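Local coordinates for DUF4276 family protein (Pyrococcus horikoshii, PDB 2P62) that is of unknown function but belongs to a Toprim-like family, and so may share that fold's ancestry with nucleic-acid-processing enzymes, at residues A[224-227]-A[228-232]; A[234-237]-A[238-241]. All coordinates share one frame; numbering follows the deposited sequence.

Near the C terminus the chain makes two short helices in succession, and each contact spans the C-terminal end of one of them. Contact 1 comes first: residues 224-232 run out of the last turn of helix 220-229 and round its C-terminal cap. Contact 2 follows in series, where residues 234-241 take helix 233-239 to the chain terminus. Neither contact closes a long loop, and they neither nest nor cross. The helices touch, among other places, where Leu227 CD2 lies 3.9 Å from Leu236 CD1. Both pack on helix 11-23 and strand 129-136; contact 1 also reaches helix 152-162, whereas contact 2 continues to strand 89-97 and to Lys4 on strand 2-7.

Contact 1: A[224-227]-A[228-232]; sequences IRFL and SEVNL
Glu229 N reaches back to Arg225 O (2.9 Å) and Val230 N to Phe226 O (3.0 Å), the closing i to i+4 bonds of helix 220-229, before Asn231 takes a positive phi of 61° and turns the chain out of the helix. The turn is a Schellman motif: Leu232 N bonds to Leu227 O at 2.7 Å, and Asn231 N bonds to Ser228 O inside it. Leu227 CD2 lies 3.8 Å from Leu232 CD1, the apolar contact that commonly accompanies this cap, and Phe16 and Tyr134 also touch Leu232. On another face of the helix, Val230 CG2 comes up obliquely against Phe226 CE2, 3.4 Å away, while Leu159 and Leu162 of helix 152-162 meet the same ring. The polar pair sits on the exposed flank. Arg225 NE gives Glu229 OE2 a nearly straight bond of 2.9 Å, and NH2 adds a weak one to the same oxygen. That oxygen lies at the guanidinium edge, in its plane, yet the guanidinium comes to it from above the carboxylate, the two planes standing 85° apart. Arg225 CG lies anti to the backbone N (chi1 173°), and from there the extended chain carries NE along the helix toward the residue one turn on. Glu229 OE1 is hydrogen-bonded to Tyr158 OH. The carboxylate therefore has a partner for each oxygen, which probably limits its rotation and stabilises its negative charge, while the Schellman bonds and the Leu227-Leu232 pair close the helix end, consistent with the usual C-cap.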
ATOM      1  N   ILE A 224     -20.510 -13.330  -9.089  1.00 36.97           N
ATOM      2  CA  ILE A 224     -21.232 -13.015 -10.310  1.00 37.08           C
ATOM      3  C   ILE A 224     -22.541 -12.319  -9.959  1.00 37.21           C
ATOM      4  O   ILE A 224     -22.906 -11.328 -10.586  1.00 38.13           O
ATOM      5  CB  ILE A 224     -21.497 -14.298 -11.134  1.00 37.30           C
ATOM      6  CG1 ILE A 224     -20.182 -14.772 -11.768  1.00 37.05           C
ATOM      7  CG2 ILE A 224     -22.545 -14.038 -12.193  1.00 34.93           C
ATOM      8  CD1 ILE A 224     -20.279 -16.098 -12.497  1.00 41.83           C
ATOM      9  N   ARG A 225     -23.230 -12.829  -8.944  1.00 37.84           N
ATOM     10  CA  ARG A 225     -24.496 -12.248  -8.499  1.00 37.79           C
ATOM     11  C   ARG A 225     -24.244 -10.829  -7.991  1.00 37.21           C
ATOM     12  O   ARG A 225     -25.007  -9.899  -8.273  1.00 36.37           O
ATOM     13  CB  ARG A 225     -25.091 -13.093  -7.373  1.00 40.75           C
ATOM     14  CG  ARG A 225     -26.317 -12.485  -6.726  1.00 43.63           C
ATOM     15  CD  ARG A 225     -26.660 -13.176  -5.411  1.00 46.10           C
ATOM     16  NE  ARG A 225     -27.586 -12.341  -4.654  1.00 51.05           N
ATOM     17  CZ  ARG A 225     -27.862 -12.483  -3.363  1.00 52.10           C
ATOM     18  NH1 ARG A 225     -27.281 -13.449  -2.655  1.00 52.93           N
ATOM     19  NH2 ARG A 225     -28.711 -11.642  -2.780  1.00 51.92           N
ATOM     20  N   PHE A 226     -23.168 -10.677  -7.230  1.00 34.70           N
ATOM     21  CA  PHE A 226     -22.797  -9.380  -6.701  1.00 33.47           C
ATOM     22  C   PHE A 226     -22.572  -8.410  -7.860  1.00 33.60           C
ATOM     23  O   PHE A 226     -23.161  -7.329  -7.892  1.00 33.33           O
ATOM     24  CB  PHE A 226     -21.537  -9.513  -5.830  1.00 30.86           C
ATOM     25  CG  PHE A 226     -20.706  -8.260  -5.753  1.00 30.10           C
ATOM     26  CD1 PHE A 226     -19.510  -8.162  -6.465  1.00 30.51           C
ATOM     27  CD2 PHE A 226     -21.130  -7.169  -4.999  1.00 28.49           C
ATOM     28  CE1 PHE A 226     -18.749  -6.997  -6.428  1.00 30.03           C
ATOM     29  CE2 PHE A 226     -20.379  -5.997  -4.953  1.00 28.45           C
ATOM     30  CZ  PHE A 226     -19.188  -5.907  -5.668  1.00 29.32           C
ATOM     31  N   LEU A 227     -21.736  -8.812  -8.818  1.00 34.54           N
ATOM     32  CA  LEU A 227     -21.419  -7.981  -9.988  1.00 35.14           C
ATOM     33  C   LEU A 227     -22.668  -7.557 -10.758  1.00 36.95           C
ATOM     34  O   LEU A 227     -22.708  -6.477 -11.361  1.00 36.48           O
ATOM     35  CB  LEU A 227     -20.484  -8.736 -10.945  1.00 30.74           C
ATOM     36  CG  LEU A 227     -19.047  -9.010 -10.492  1.00 29.85           C
ATOM     37  CD1 LEU A 227     -18.344  -9.895 -11.523  1.00 26.53           C
ATOM     38  CD2 LEU A 227     -18.302  -7.689 -10.306  1.00 27.19           C
ATOM     39  N   SER A 228     -23.679  -8.420 -10.746  1.00 37.77           N
ATOM     40  CA  SER A 228     -24.931  -8.147 -11.438  1.00 39.92           C
ATOM     41  C   SER A 228     -25.813  -7.165 -10.651  1.00 40.25           C
ATOM     42  O   SER A 228     -26.314  -6.191 -11.213  1.00 41.40           O
ATOM     43  CB  SER A 228     -25.681  -9.463 -11.691  1.00 40.27           C
ATOM     44  OG  SER A 228     -26.861  -9.249 -12.454  1.00 41.87           O
ATOM     45  N   GLU A 229     -25.984  -7.403  -9.351  1.00 41.21           N
ATOM     46  CA  GLU A 229     -26.816  -6.523  -8.525  1.00 42.17           C
ATOM     47  C   GLU A 229     -26.251  -5.110  -8.392  1.00 42.76           C
ATOM     48  O   GLU A 229     -26.996  -4.160  -8.143  1.00 42.64           O
ATOM     49  CB  GLU A 229     -27.018  -7.113  -7.120  1.00 42.13           C
ATOM     50  CG  GLU A 229     -27.473  -8.558  -7.115  1.00 44.47           C
ATOM     51  CD  GLU A 229     -27.926  -9.051  -5.748  1.00 46.78           C
ATOM     52  OE1 GLU A 229     -27.391  -8.584  -4.719  1.00 47.35           O
ATOM     53  OE2 GLU A 229     -28.812  -9.932  -5.709  1.00 47.86           O
ATOM     54  N   VAL A 230     -24.937  -4.968  -8.546  1.00 42.09           N
ATOM     55  CA  VAL A 230     -24.306  -3.654  -8.440  1.00 41.79           C
ATOM     56  C   VAL A 230     -24.162  -3.044  -9.827  1.00 40.27           C
ATOM     57  O   VAL A 230     -23.703  -1.915  -9.989  1.00 39.23           O
ATOM     58  CB  VAL A 230     -22.913  -3.752  -7.787  1.00 42.53           C
ATOM     59  CG1 VAL A 230     -22.292  -2.375  -7.678  1.00 46.81           C
ATOM     60  CG2 VAL A 230     -23.029  -4.369  -6.409  1.00 43.45           C
ATOM     61  N   ASN A 231     -24.575  -3.813 -10.825  1.00 40.64           N
ATOM     62  CA  ASN A 231     -24.514  -3.406 -12.221  1.00 41.66           C
ATOM     63  C   ASN A 231     -23.087  -3.131 -12.700  1.00 40.16           C
ATOM     64  O   ASN A 231     -22.779  -2.043 -13.184  1.00 40.20           O
ATOM     65  CB  ASN A 231     -25.403  -2.180 -12.466  1.00 44.82           C
ATOM     66  CG  ASN A 231     -26.063  -2.206 -13.845  1.00 48.96           C
ATOM     67  OD1 ASN A 231     -26.745  -3.177 -14.208  1.00 47.53           O
ATOM     68  ND2 ASN A 231     -25.862  -1.140 -14.618  1.00 49.98           N
ATOM     69  N   LEU A 232     -22.222  -4.134 -12.549  1.00 37.49           N
ATOM     70  CA  LEU A 232     -20.833  -4.056 -12.989  1.00 34.75           C
ATOM     71  C   LEU A 232     -20.638  -4.990 -14.176  1.00 32.16           C
ATOM     72  O   LEU A 232     -19.703  -4.838 -14.954  1.00 31.64           O
ATOM     73  CB  LEU A 232     -19.872  -4.463 -11.863  1.00 34.03           C
ATOM     74  CG  LEU A 232     -19.313  -3.346 -10.980  1.00 33.06           C
ATOM     75  CD1 LEU A 232     -18.480  -3.947  -9.870  1.00 30.89           C
ATOM     76  CD2 LEU A 232     -18.467  -2.387 -11.828  1.00 32.14           C
TER

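Contact 2: A[234-237]-A[238-241]; sequences PLLE and RMVG
Met239 lies along one side of Leu235 and Leu236 in the last turn of helix 233-239, and these three buried side chains make the tighter part of the contact. Met239 CE approaches Leu235 CG at 4.2 Å and is equally near CD2 of that leucine, the two side chains crossing at a slant. Met239 SD comes as close to Leu236 CD2, also 4.2 Å, so the thioether touches both leucines. The closest approach of this side chain is lower down: with chi1 at -64°, CG of Met239 stands beside its own backbone N and passes over Leu235 O at 3.2 Å, which sends the rest of the chain back along the preceding turn. The backbone is well bonded here: Met239 N meets Leu235 O at 3.0 Å and Val240 N meets Leu236 O at 3.0 Å, both nearly straight, and Val240 is then the first residue to leave helical angles. Trimming the thioether of Met239 to an alanine here would probably leave a gap beside Leu235 and Leu236 and strip Phe17 and Tyr93 of a neighbour.

The other side is looser. Pro234 and Glu237 are exposed, and the bond from Arg238 N to Pro234 O is weak. Arg238 keeps only its CB near the preceding turn, 3.4 Å from Leu235 O, and bends away at chi2 (56°) toward Asn121, to which NH1 makes a weak hydrogen bond. Helix 11-23 backs the leucines, the methionine and Val240, with Tyr93 of strand 89-97 against Leu235, Arg238 and Met239, and Tyr134 and Tyr132 of strand 129-136 touching Leu235 and Arg238. At the terminus, Lys4 NZ of strand 2-7 bonds to the carbonyl of Met239 and the carboxylate of Gly241, tying the chain's end to the sheet.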
ATOM      1  N   PRO A 234     -22.387  -5.433 -17.130  1.00 32.23           N
ATOM      2  CA  PRO A 234     -22.412  -4.812 -18.458  1.00 32.17           C
ATOM      3  C   PRO A 234     -21.150  -4.015 -18.793  1.00 30.75           C
ATOM      4  O   PRO A 234     -20.744  -3.953 -19.950  1.00 32.74           O
ATOM      5  CB  PRO A 234     -23.692  -3.963 -18.426  1.00 31.27           C
ATOM      6  CG  PRO A 234     -23.928  -3.728 -16.959  1.00 36.50           C
ATOM      7  CD  PRO A 234     -23.559  -5.037 -16.335  1.00 31.69           C
ATOM      8  N   LEU A 235     -20.527  -3.421 -17.782  1.00 29.05           N
ATOM      9  CA  LEU A 235     -19.296  -2.655 -17.987  1.00 27.72           C
ATOM     10  C   LEU A 235     -18.129  -3.613 -18.280  1.00 28.21           C
ATOM     11  O   LEU A 235     -17.335  -3.402 -19.202  1.00 26.66           O
ATOM     12  CB  LEU A 235     -18.961  -1.834 -16.734  1.00 25.81           C
ATOM     13  CG  LEU A 235     -17.566  -1.187 -16.725  1.00 25.75           C
ATOM     14  CD1 LEU A 235     -17.565   0.038 -17.644  1.00 23.80           C
ATOM     15  CD2 LEU A 235     -17.179  -0.782 -15.313  1.00 23.86           C
ATOM     16  N   LEU A 236     -18.025  -4.661 -17.470  1.00 26.86           N
ATOM     17  CA  LEU A 236     -16.970  -5.645 -17.637  1.00 26.51           C
ATOM     18  C   LEU A 236     -17.102  -6.346 -18.976  1.00 27.50           C
ATOM     19  O   LEU A 236     -16.116  -6.534 -19.691  1.00 26.72           O
ATOM     20  CB  LEU A 236     -17.028  -6.677 -16.507  1.00 26.21           C
ATOM     21  CG  LEU A 236     -16.652  -6.120 -15.127  1.00 26.18           C
ATOM     22  CD1 LEU A 236     -17.150  -7.028 -14.009  1.00 22.93           C
ATOM     23  CD2 LEU A 236     -15.144  -5.951 -15.082  1.00 24.39           C
ATOM     24  N   GLU A 237     -18.327  -6.722 -19.323  1.00 28.68           N
ATOM     25  CA  GLU A 237     -18.560  -7.426 -20.577  1.00 31.77           C
ATOM     26  C   GLU A 237     -18.265  -6.549 -21.790  1.00 30.77           C
ATOM     27  O   GLU A 237     -18.038  -7.057 -22.881  1.00 29.10           O
ATOM     28  CB  GLU A 237     -19.993  -7.972 -20.617  1.00 33.35           C
ATOM     29  CG  GLU A 237     -20.304  -8.888 -19.434  1.00 36.46           C
ATOM     30  CD  GLU A 237     -21.680  -9.521 -19.507  1.00 40.00           C
ATOM     31  OE1 GLU A 237     -22.631  -8.843 -19.959  1.00 41.23           O
ATOM     32  OE2 GLU A 237     -21.817 -10.693 -19.095  1.00 41.23           O
ATOM     33  N   ARG A 238     -18.246  -5.236 -21.583  1.00 29.81           N
ATOM     34  CA  ARG A 238     -17.950  -4.295 -22.654  1.00 30.03           C
ATOM     35  C   ARG A 238     -16.431  -4.206 -22.818  1.00 29.23           C
ATOM     36  O   ARG A 238     -15.904  -4.277 -23.935  1.00 27.06           O
ATOM     37  CB  ARG A 238     -18.519  -2.917 -22.316  1.00 32.24           C
ATOM     38  CG  ARG A 238     -19.123  -2.197 -23.501  1.00 38.57           C
ATOM     39  CD  ARG A 238     -20.186  -3.070 -24.139  1.00 45.52           C
ATOM     40  NE  ARG A 238     -20.806  -2.454 -25.307  1.00 51.89           N
ATOM     41  CZ  ARG A 238     -21.695  -1.469 -25.253  1.00 54.11           C
ATOM     42  NH1 ARG A 238     -22.200  -0.983 -26.378  1.00 56.55           N
ATOM     43  NH2 ARG A 238     -22.082  -0.977 -24.081  1.00 53.21           N
ATOM     44  N   MET A 239     -15.744  -4.047 -21.684  1.00 27.48           N
ATOM     45  CA  MET A 239     -14.290  -3.964 -21.638  1.00 26.24           C
ATOM     46  C   MET A 239     -13.726  -5.172 -22.380  1.00 27.89           C
ATOM     47  O   MET A 239     -12.849  -5.043 -23.235  1.00 27.36           O
ATOM     48  CB  MET A 239     -13.800  -3.971 -20.179  1.00 24.21           C
ATOM     49  CG  MET A 239     -14.236  -2.777 -19.310  1.00 19.17           C
ATOM     50  SD  MET A 239     -13.635  -2.922 -17.593  1.00 14.41           S
ATOM     51  CE  MET A 239     -13.431  -1.175 -17.144  1.00 19.18           C
ATOM     52  N   VAL A 240     -14.244  -6.349 -22.057  1.00 29.74           N
ATOM     53  CA  VAL A 240     -13.792  -7.565 -22.705  1.00 33.16           C
ATOM     54  C   VAL A 240     -14.700  -7.833 -23.899  1.00 35.04           C
ATOM     55  O   VAL A 240     -15.768  -7.239 -24.014  1.00 37.82           O
ATOM     56  CB  VAL A 240     -13.840  -8.745 -21.734  1.00 33.96           C
ATOM     57  CG1 VAL A 240     -13.294  -9.980 -22.403  1.00 41.30           C
ATOM     58  CG2 VAL A 240     -13.019  -8.419 -20.502  1.00 33.53           C
ATOM     59  N   GLY A 241     -14.296  -8.709 -24.804  1.00 34.84           N
ATOM     60  CA  GLY A 241     -15.159  -8.949 -25.947  1.00 37.34           C
ATOM     61  C   GLY A 241     -15.478  -7.704 -26.773  1.00 35.91           C
ATOM     62  O   GLY A 241     -14.849  -6.646 -26.560  1.00 35.08           O
ATOM     63  OXT GLY A 241     -16.353  -7.782 -27.659  1.00 36.68           O
TER